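Ribulose-1,5-bisphosphate carboxylase/oxygenase large subunit (Rhodopseudomonas palustris, PDB 3QFW) is a Rubisco-like protein of the ribulose-bisphosphate carboxylase large-chain family, whose true Rubisco members fix carbon dioxide, though its own reaction is probably a different one. Local coordinates at residues S130-S136 with Q336-I342; G159-D165 with R198-N204; G113-L119 with L311-I315. One frame throughout, in Å; residues are numbered along the deposited sequence.

Contact 1 (S130-S136 with Q336-I342). With SO4 (sulfate ion), chain H.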
loop_
_atom_site.group_PDB
_atom_site.type_symbol
_atom_site.label_atom_id
_atom_site.label_comp_id
_atom_site.label_asym_id
_atom_site.label_seq_id
_atom_site.Cartn_x
_atom_site.Cartn_y
_atom_site.Cartn_z
ATOM N N SER B 130 -23.162 -14.467 22.769
ATOM C CA SER B 130 -24.005 -14.343 21.587
ATOM C C SER B 130 -24.278 -12.889 21.238
ATOM O O SER B 130 -24.578 -12.566 20.089
ATOM C CB SER B 130 -25.338 -15.066 21.805
ATOM O OG SER B 130 -26.139 -14.325 22.705
ATOM N N ARG B 131 -24.183 -12.017 22.234
ATOM C CA ARG B 131 -24.418 -10.597 22.026
ATOM C C ARG B 131 -23.375 -10.017 21.084
ATOM O O ARG B 131 -22.311 -10.604 20.894
ATOM C CB ARG B 131 -24.341 -9.855 23.358
ATOM C CG ARG B 131 -22.970 -9.942 24.020
ATOM C CD ARG B 131 -22.866 -8.995 25.202
ATOM N NE ARG B 131 -21.614 -9.136 25.945
ATOM C CZ ARG B 131 -20.473 -8.538 25.611
ATOM N NH1 ARG B 131 -20.416 -7.775 24.525
ATOM N NH2 ARG B 131 -19.385 -8.717 26.352
ATOM N N ALA B 132 -23.689 -8.865 20.500
ATOM C CA ALA B 132 -22.703 -8.107 19.732
ATOM C C ALA B 132 -21.601 -7.643 20.675
ATOM O O ALA B 132 -21.774 -7.632 21.896
ATOM C CB ALA B 132 -23.357 -6.912 19.042
ATOM N N LEU B 133 -20.458 -7.270 20.121
ATOM C CA LEU B 133 -19.365 -6.786 20.950
ATOM C C LEU B 133 -19.194 -5.275 20.823
ATOM O O LEU B 133 -19.808 -4.637 19.965
ATOM C CB LEU B 133 -18.058 -7.513 20.612
ATOM C CG LEU B 133 -17.943 -8.948 21.130
ATOM C CD1 LEU B 133 -18.892 -9.915 20.415
ATOM C CD2 LEU B 133 -16.510 -9.426 21.019
ATOM N N THR B 134 -18.365 -4.715 21.694
ATOM C CA THR B 134 -18.120 -3.281 21.726
ATOM C C THR B 134 -16.623 -2.978 21.718
ATOM O O THR B 134 -15.814 -3.736 22.263
ATOM C CB THR B 134 -18.742 -2.626 22.982
ATOM O OG1 THR B 134 -18.019 -3.045 24.147
ATOM C CG2 THR B 134 -20.213 -3.020 23.139
ATOM N N ALA B 135 -16.254 -1.871 21.083
ATOM C CA ALA B 135 -14.867 -1.419 21.099
ATOM C C ALA B 135 -14.807 0.090 21.220
ATOM O O ALA B 135 -15.758 0.787 20.856
ATOM C CB ALA B 135 -14.138 -1.875 19.828
ATOM N N SER B 136 -13.679 0.591 21.711
ATOM C CA SER B 136 -13.387 2.017 21.657
ATOM C C SER B 136 -11.923 2.247 21.322
ATOM O O SER B 136 -11.087 1.350 21.470
ATOM C CB SER B 136 -13.711 2.695 22.986
ATOM O OG SER B 136 -13.770 4.100 22.829
ATOM N N GLN B 336 -25.917 -9.697 15.179
ATOM C CA GLN B 336 -25.156 -9.600 16.422
ATOM C C GLN B 336 -23.711 -10.075 16.300
ATOM O O GLN B 336 -22.936 -9.942 17.244
ATOM C CB GLN B 336 -25.869 -10.358 17.551
ATOM C CG GLN B 336 -27.191 -9.740 17.953
ATOM C CD GLN B 336 -27.949 -10.588 18.958
ATOM O OE1 GLN B 336 -27.356 -11.359 19.714
ATOM N NE2 GLN B 336 -29.268 -10.455 18.964
ATOM N N ASP B 337 -23.362 -10.637 15.146
ATOM C CA ASP B 337 -21.982 -11.036 14.875
ATOM C C ASP B 337 -21.185 -9.839 14.339
ATOM O O ASP B 337 -20.796 -9.791 13.168
ATOM C CB ASP B 337 -21.931 -12.204 13.892
ATOM C CG ASP B 337 -22.288 -13.536 14.535
ATOM O OD1 ASP B 337 -22.247 -13.646 15.782
ATOM O OD2 ASP B 337 -22.596 -14.483 13.780
ATOM N N VAL B 338 -20.948 -8.881 15.225
ATOM C CA VAL B 338 -20.386 -7.590 14.859
ATOM C C VAL B 338 -19.792 -6.970 16.115
ATOM O O VAL B 338 -20.252 -7.247 17.229
ATOM C CB VAL B 338 -21.482 -6.659 14.300
ATOM C CG1 VAL B 338 -22.498 -6.309 15.393
ATOM C CG2 VAL B 338 -20.881 -5.391 13.696
ATOM N N MET B 339 -18.754 -6.159 15.949
ATOM C CA MET B 339 -18.214 -5.381 17.064
ATOM C C MET B 339 -18.347 -3.885 16.755
ATOM O O MET B 339 -17.688 -3.367 15.846
ATOM C CB MET B 339 -16.750 -5.757 17.328
ATOM C CG MET B 339 -16.113 -5.092 18.557
ATOM S SD MET B 339 -14.593 -5.913 19.116
ATOM C CE MET B 339 -13.602 -5.868 17.606
ATOM N N LEU B 340 -19.208 -3.196 17.498
ATOM C CA LEU B 340 -19.429 -1.770 17.268
ATOM C C LEU B 340 -18.324 -0.912 17.874
ATOM O O LEU B 340 -18.077 -0.942 19.074
ATOM C CB LEU B 340 -20.800 -1.336 17.816
ATOM C CG LEU B 340 -22.019 -2.118 17.320
ATOM C CD1 LEU B 340 -23.279 -1.606 17.998
ATOM C CD2 LEU B 340 -22.168 -2.062 15.809
ATOM N N LEU B 341 -17.650 -0.135 17.038
ATOM C CA LEU B 341 -16.604 0.746 17.544
ATOM C C LEU B 341 -17.175 2.124 17.824
ATOM O O LEU B 341 -17.642 2.797 16.911
ATOM C CB LEU B 341 -15.457 0.832 16.537
ATOM C CG LEU B 341 -14.243 1.685 16.898
ATOM C CD1 LEU B 341 -13.537 1.107 18.098
ATOM C CD2 LEU B 341 -13.298 1.756 15.693
ATOM N N ILE B 342 -17.187 2.532 19.089
ATOM C CA ILE B 342 -17.425 3.939 19.391
ATOM C C ILE B 342 -16.151 4.603 19.910
ATOM O O ILE B 342 -15.514 5.381 19.201
ATOM C CB ILE B 342 -18.537 4.144 20.411
ATOM C CG1 ILE B 342 -18.855 5.639 20.525
ATOM C CG2 ILE B 342 -18.117 3.591 21.763
ATOM C CD1 ILE B 342 -18.624 6.418 19.228
HETATM S S SO4 H . -24.118 -13.077 26.270
HETATM O O1 SO4 H . -24.688 -11.869 26.866
HETATM O O2 SO4 H . -22.691 -13.150 26.615
HETATM O O3 SO4 H . -24.285 -13.055 24.815
HETATM O O4 SO4 H . -24.810 -14.241 26.805
#

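Contact 2 (G159-D165 with R198-N204)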
loop_
_atom_site.group_PDB
_atom_site.type_symbol
_atom_site.label_atom_id
_atom_site.label_comp_id
_atom_site.label_asym_id
_atom_site.label_seq_id
_atom_site.Cartn_x
_atom_site.Cartn_y
_atom_site.Cartn_z
ATOM N N GLY B 159 -17.020 -1.998 30.695
ATOM C CA GLY B 159 -17.358 -3.289 30.113
ATOM C C GLY B 159 -17.131 -3.408 28.609
ATOM O O GLY B 159 -17.556 -4.377 27.979
ATOM N N VAL B 160 -16.461 -2.422 28.030
ATOM C CA VAL B 160 -16.099 -2.466 26.609
ATOM C C VAL B 160 -15.243 -3.703 26.332
ATOM O O VAL B 160 -14.297 -3.978 27.067
ATOM C CB VAL B 160 -15.321 -1.202 26.209
ATOM C CG1 VAL B 160 -14.891 -1.255 24.736
ATOM C CG2 VAL B 160 -16.161 0.030 26.476
ATOM N N ASP B 161 -15.564 -4.445 25.275
ATOM C CA ASP B 161 -14.816 -5.661 24.948
ATOM C C ASP B 161 -13.381 -5.443 24.429
ATOM O O ASP B 161 -12.458 -6.177 24.810
ATOM C CB ASP B 161 -15.604 -6.517 23.955
ATOM C CG ASP B 161 -16.969 -6.899 24.481
ATOM O OD1 ASP B 161 -17.027 -7.667 25.467
ATOM O OD2 ASP B 161 -17.981 -6.436 23.905
ATOM N N LEU B 162 -13.184 -4.451 23.558
ATOM C CA LEU B 162 -11.852 -4.218 22.994
ATOM C C LEU B 162 -11.478 -2.741 22.945
ATOM O O LEU B 162 -12.246 -1.893 22.489
ATOM C CB LEU B 162 -11.689 -4.884 21.613
ATOM C CG LEU B 162 -10.330 -4.790 20.888
ATOM C CD1 LEU B 162 -9.158 -4.846 21.855
ATOM C CD2 LEU B 162 -10.172 -5.878 19.818
ATOM N N ILE B 163 -10.293 -2.457 23.463
ATOM C CA ILE B 163 -9.726 -1.127 23.449
ATOM C C ILE B 163 -8.550 -1.149 22.488
ATOM O O ILE B 163 -7.633 -1.956 22.625
ATOM C CB ILE B 163 -9.268 -0.716 24.848
ATOM C CG1 ILE B 163 -10.478 -0.728 25.801
ATOM C CG2 ILE B 163 -8.579 0.646 24.811
ATOM C CD1 ILE B 163 -10.161 -0.319 27.203
ATOM N N LYS B 164 -8.613 -0.279 21.491
ATOM C CA LYS B 164 -7.577 -0.217 20.473
ATOM C C LYS B 164 -6.897 1.139 20.528
ATOM O O LYS B 164 -7.508 2.133 20.920
ATOM C CB LYS B 164 -8.194 -0.422 19.084
ATOM C CG LYS B 164 -9.152 0.702 18.679
ATOM C CD LYS B 164 -9.864 0.424 17.361
ATOM C CE LYS B 164 -8.985 0.667 16.147
ATOM N NZ LYS B 164 -8.487 2.090 16.000
ATOM N N ASP B 165 -5.631 1.178 20.123
ATOM C CA ASP B 165 -4.948 2.438 19.890
ATOM C C ASP B 165 -5.639 3.187 18.763
ATOM O O ASP B 165 -6.196 2.588 17.844
ATOM C CB ASP B 165 -3.502 2.195 19.466
ATOM C CG ASP B 165 -2.555 2.052 20.637
ATOM O OD1 ASP B 165 -2.978 2.288 21.789
ATOM O OD2 ASP B 165 -1.376 1.709 20.394
ATOM N N ARG B 198 -13.122 -8.993 30.990
ATOM C CA ARG B 198 -12.221 -9.688 30.078
ATOM C C ARG B 198 -11.930 -8.782 28.866
ATOM O O ARG B 198 -11.832 -9.244 27.727
ATOM C CB ARG B 198 -12.808 -11.048 29.649
ATOM C CG ARG B 198 -13.103 -12.024 30.811
ATOM C CD ARG B 198 -13.510 -13.437 30.319
ATOM N NE ARG B 198 -12.438 -14.061 29.540
ATOM C CZ ARG B 198 -12.092 -15.347 29.586
ATOM N NH1 ARG B 198 -12.736 -16.204 30.373
ATOM N NH2 ARG B 198 -11.080 -15.778 28.832
ATOM N N THR B 199 -11.806 -7.482 29.138
ATOM C CA THR B 199 -11.542 -6.475 28.120
ATOM C C THR B 199 -10.164 -6.670 27.496
ATOM O O THR B 199 -9.179 -6.882 28.209
ATOM C CB THR B 199 -11.589 -5.051 28.712
ATOM O OG1 THR B 199 -12.932 -4.704 29.059
ATOM C CG2 THR B 199 -11.051 -4.033 27.695
ATOM N N LEU B 200 -10.095 -6.588 26.167
ATOM C CA LEU B 200 -8.824 -6.717 25.439
ATOM C C LEU B 200 -8.236 -5.365 25.034
ATOM O O LEU B 200 -8.968 -4.409 24.769
ATOM C CB LEU B 200 -9.014 -7.559 24.176
ATOM C CG LEU B 200 -9.420 -9.026 24.303
ATOM C CD1 LEU B 200 -9.997 -9.509 22.987
ATOM C CD2 LEU B 200 -8.233 -9.886 24.710
ATOM N N TYR B 201 -6.910 -5.296 24.971
ATOM C CA TYR B 201 -6.223 -4.113 24.440
ATOM C C TYR B 201 -5.423 -4.430 23.176
ATOM O O TYR B 201 -4.624 -5.369 23.149
ATOM C CB TYR B 201 -5.326 -3.493 25.510
ATOM C CG TYR B 201 -4.437 -2.369 25.021
ATOM C CD1 TYR B 201 -4.955 -1.305 24.287
ATOM C CD2 TYR B 201 -3.079 -2.356 25.320
ATOM C CE1 TYR B 201 -4.122 -0.268 23.839
ATOM C CE2 TYR B 201 -2.260 -1.327 24.890
ATOM C CZ TYR B 201 -2.783 -0.287 24.158
ATOM O OH TYR B 201 -1.946 0.739 23.736
ATOM N N ALA B 202 -5.641 -3.635 22.132
ATOM C CA ALA B 202 -4.961 -3.825 20.853
ATOM C C ALA B 202 -4.083 -2.611 20.500
ATOM O O ALA B 202 -4.556 -1.647 19.911
ATOM C CB ALA B 202 -5.983 -4.082 19.754
ATOM N N PRO B 203 -2.810 -2.638 20.909
ATOM C CA PRO B 203 -1.879 -1.559 20.544
ATOM C C PRO B 203 -1.482 -1.617 19.066
ATOM O O PRO B 203 -1.448 -2.697 18.469
ATOM C CB PRO B 203 -0.661 -1.832 21.431
ATOM C CG PRO B 203 -0.759 -3.284 21.760
ATOM C CD PRO B 203 -2.218 -3.578 21.872
ATOM N N ASN B 204 -1.193 -0.460 18.479
ATOM C CA ASN B 204 -0.870 -0.409 17.061
ATOM C C ASN B 204 0.608 -0.651 16.813
ATOM O O ASN B 204 1.447 0.157 17.220
ATOM C CB ASN B 204 -1.294 0.926 16.442
ATOM C CG ASN B 204 -1.034 0.976 14.946
ATOM O OD1 ASN B 204 -1.576 0.169 14.191
ATOM N ND2 ASN B 204 -0.191 1.920 14.511
#

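Contact 3 (G113-L119 with L311-I315)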
loop_
_atom_site.group_PDB
_atom_site.type_symbol
_atom_site.label_atom_id
_atom_site.label_comp_id
_atom_site.label_asym_id
_atom_site.label_seq_id
_atom_site.Cartn_x
_atom_site.Cartn_y
_atom_site.Cartn_z
ATOM N N GLY B 113 -4.528 -19.523 5.401
ATOM C CA GLY B 113 -5.004 -20.002 6.697
ATOM C C GLY B 113 -6.027 -19.161 7.451
ATOM O O GLY B 113 -6.602 -19.612 8.438
ATOM N N GLY B 114 -6.258 -17.936 7.000
ATOM C CA GLY B 114 -7.275 -17.094 7.600
ATOM C C GLY B 114 -7.074 -16.780 9.069
ATOM O O GLY B 114 -5.977 -16.932 9.605
ATOM N N PRO B 115 -8.141 -16.322 9.736
ATOM C CA PRO B 115 -8.014 -15.876 11.124
ATOM C C PRO B 115 -7.630 -17.019 12.045
ATOM O O PRO B 115 -8.240 -18.097 11.975
ATOM C CB PRO B 115 -9.421 -15.370 11.461
ATOM C CG PRO B 115 -10.017 -15.023 10.136
ATOM C CD PRO B 115 -9.482 -16.054 9.191
ATOM N N ARG B 116 -6.625 -16.795 12.890
ATOM C CA ARG B 116 -6.206 -17.833 13.834
ATOM C C ARG B 116 -7.124 -17.896 15.066
ATOM O O ARG B 116 -7.205 -18.927 15.722
ATOM C CB ARG B 116 -4.746 -17.648 14.274
ATOM C CG ARG B 116 -3.761 -17.289 13.154
ATOM C CD ARG B 116 -3.971 -18.125 11.918
ATOM N NE ARG B 116 -2.722 -18.530 11.272
ATOM C CZ ARG B 116 -2.474 -18.388 9.974
ATOM N NH1 ARG B 116 -3.377 -17.834 9.177
ATOM N NH2 ARG B 116 -1.326 -18.807 9.467
ATOM N N VAL B 117 -7.790 -16.789 15.384
ATOM C CA VAL B 117 -8.669 -16.729 16.552
ATOM C C VAL B 117 -10.120 -16.636 16.092
ATOM O O VAL B 117 -10.984 -17.404 16.531
ATOM C CB VAL B 117 -8.343 -15.518 17.452
ATOM C CG1 VAL B 117 -9.375 -15.400 18.588
ATOM C CG2 VAL B 117 -6.927 -15.619 18.004
ATOM N N GLY B 118 -10.375 -15.681 15.203
ATOM C CA GLY B 118 -11.659 -15.549 14.552
ATOM C C GLY B 118 -12.793 -15.080 15.453
ATOM O O GLY B 118 -12.610 -14.780 16.643
ATOM N N LEU B 119 -13.975 -15.000 14.857
ATOM C CA LEU B 119 -15.170 -14.545 15.553
ATOM C C LEU B 119 -15.432 -15.391 16.800
ATOM O O LEU B 119 -15.699 -14.856 17.873
ATOM C CB LEU B 119 -16.375 -14.578 14.606
ATOM C CG LEU B 119 -17.786 -14.400 15.185
ATOM C CD1 LEU B 119 -17.934 -13.056 15.884
ATOM C CD2 LEU B 119 -18.820 -14.554 14.072
ATOM N N LEU B 311 -12.032 -21.606 6.513
ATOM C CA LEU B 311 -11.460 -20.507 7.293
ATOM C C LEU B 311 -12.391 -19.902 8.343
ATOM O O LEU B 311 -13.578 -19.710 8.094
ATOM C CB LEU B 311 -10.984 -19.394 6.359
ATOM C CG LEU B 311 -9.954 -19.878 5.334
ATOM C CD1 LEU B 311 -9.346 -18.698 4.609
ATOM C CD2 LEU B 311 -8.886 -20.694 6.032
ATOM N N ASN B 312 -11.833 -19.566 9.501
ATOM C CA ASN B 312 -12.605 -18.875 10.536
ATOM C C ASN B 312 -13.181 -17.557 10.026
ATOM O O ASN B 312 -12.619 -16.922 9.120
ATOM C CB ASN B 312 -11.729 -18.596 11.761
ATOM C CG ASN B 312 -11.405 -19.847 12.548
ATOM O OD1 ASN B 312 -12.193 -20.795 12.577
ATOM N ND2 ASN B 312 -10.244 -19.856 13.198
ATOM N N ALA B 313 -14.296 -17.147 10.614
ATOM C CA ALA B 313 -14.882 -15.837 10.346
ATOM C C ALA B 313 -14.038 -14.748 11.003
ATOM O O ALA B 313 -13.318 -15.011 11.964
ATOM C CB ALA B 313 -16.328 -15.791 10.886
ATOM N N CYS B 314 -14.125 -13.534 10.460
ATOM C CA CYS B 314 -13.463 -12.344 10.998
ATOM C C CYS B 314 -14.580 -11.401 11.443
ATOM O O CYS B 314 -15.557 -11.242 10.713
ATOM C CB CYS B 314 -12.612 -11.697 9.877
ATOM S SG CYS B 314 -11.981 -10.010 10.166
ATOM N N ILE B 315 -14.479 -10.797 12.628
ATOM C CA ILE B 315 -15.571 -9.927 13.090
ATOM C C ILE B 315 -15.533 -8.560 12.412
ATOM O O ILE B 315 -14.564 -7.823 12.552
ATOM C CB ILE B 315 -15.563 -9.670 14.617
ATOM C CG1 ILE B 315 -15.139 -10.914 15.401
ATOM C CG2 ILE B 315 -16.926 -9.154 15.076
ATOM C CD1 ILE B 315 -13.663 -10.881 15.774
HETATM O O HOH W 1 -8.942 -19.667 9.937
#

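Contact 1 (S130-S136 with Q336-I342)
Leu133, Thr134 and Ala135 lie beside Met339, Leu340 and Leu341 as parallel strand partners, and the contact is tightest around Ala135. There CD1 of Leu341 presses on CB of Ala135 at 3.5 Å, closer than usual van der Waals contact. CG of Leu341 stands anti to the backbone N (chi1 -179°), which, with chi2 near 64°, brings CD1 over to Ala135. On the same face CG of Met339 rests against CB of Leu133 at 3.7 Å. Four backbone hydrogen bonds run between the two segments, from Leu133 N to Val338 O (2.9 Å, nearly straight at 174°) through to Ile342 N and Ala135 O. This pairing belongs to the TIM barrel of the Rubisco large-chain catalytic domain, joining its first strand to its last. The other face, with Thr134, is covered by helix 353-366. Gln336 and Ser130 form the loose, solvent end, where a sulfate, probably from the crystallisation liquor, is bound. Its O3 is gripped by Ser130 N at 2.7 Å and by Arg131 N at 2.8 Å, with Ser130 OG as a further donor; Gln129 N also binds the ion. Arg131 NH1 donates to Ala132 O, and its NH2 makes a salt bridge with Asp161.

Contact 2 (G159-D165 with R198-N204)
Buried parallel strand pairing joins Leu162, Ile163 and Lys164 to Leu200, Tyr201 and Ala202, within the barrel wall of the catalytic domain. Backbone bonds run along the strands, among them Leu200 N to Asp161 O and Ala202 N to Ile163 O (2.7 Å). At the N-terminal end Thr199 OG1 adds a hydrogen bond to Val160 O, unusually short as modelled at 2.5 Å. Leu162 and Ala202 lie on one face: CG of Leu162 is anti to the backbone N (chi1 -178°), carrying CD1 over Leu200, 3.0 Å from its O and 3.6 Å from its CB, and on to CB of Ala202. The two strands are the ends of a beta-alpha-beta crossover through helix 177-195, the repeating step of a TIM barrel, and that helix covers the face bearing Ile163 and Tyr201. Their side chains cross at about a right angle, CG2 of Ile163 4.1 Å from CD1 of Tyr201. The carboxylate of Asp165 spans the C-terminal end. Tyr201 OH gives its proton to OD1 of Asp165 at 2.7 Å, in plane at the ring edge, while Asn204 N meets OD2 of Asp165 at 2.9 Å from above the carboxylate plane. OD2 also takes a salt bridge from Arg180 NE. Replacing Asp165 by an alanine is likely to leave the Tyr201 hydroxyl and Asn204 N without their acceptor, and Arg180 without its mate.

Contact 3 (G113-L119 with L311-I315)
Residues 113-119 and 311-315 are two lengths of chain in which the backbones approach to 5.1 Å between the CA atoms of Gly118 and Cys314, and one backbone hydrogen bond joins them directly, from Leu119 N to Ala313 O. This is a loop-to-loop contact of the TIM-barrel domain: the first length leads into helix 118-126, the second into strand 315-319. Gly114 and Gly118 allow the close approach. Both have positive phi, and a CB on Gly118 would clash with CB of Asn312, while one on Gly114 would be tight against CB of Leu311. Gly113, also at positive phi, follows the end of helix 106-112. Pro115 packs its ring on the second length, CD lying 3.3 Å from Asn312 O and CG 4.2 Å from Cys314 CB. Asn312 answers with its amide: chi1 of -72° with chi2 of -30° brings ND2 to Pro115 O, 2.9 Å away, the donor tilted 32° from the carbonyl plane. Nearer the helix, the Leu119 and Ile315 side chains cross at about a right angle, CD1 of Leu119 touching CG1 of Ile315 at 3.6 Å, and CB of Leu119 also meets CB of Ala313. Leu311 covers the turn at Gly113, its CD2 3.5 Å from Gly113 O. Outside the two segments, Asp279 OD1 accepts from the backbone N of both Val117 and Gly118, and Arg274 holds the carbonyls of Leu311 and Asn312. A bound water links the two segments, donating to Gly113 O and to Pro115 O and accepting from Asn312 N at 2.9 Å.

Contacts 1 and 2 lie in one parallel sheet, ordered 200-202, 162-165, 133-138, 339-341, with centres about 12 Å apart. They meet where Arg131 and Thr134 reach Asp161. The centre of contact 3 lies about 16 Å from that of contact 1 and about 18 Å from that of contact 2, and contact 3 touches contact 1 through Ile315 against Met339 and Leu119 against Asp337. Along the chain contact 2 is nested inside the loops closed by contacts 1 and 3, whose own segments alternate. Strand 315-319 also pairs with strand 339-341, so the C-terminal part of the chain returns to the strands that begin the barrel, and residues far apart in sequence close its wall.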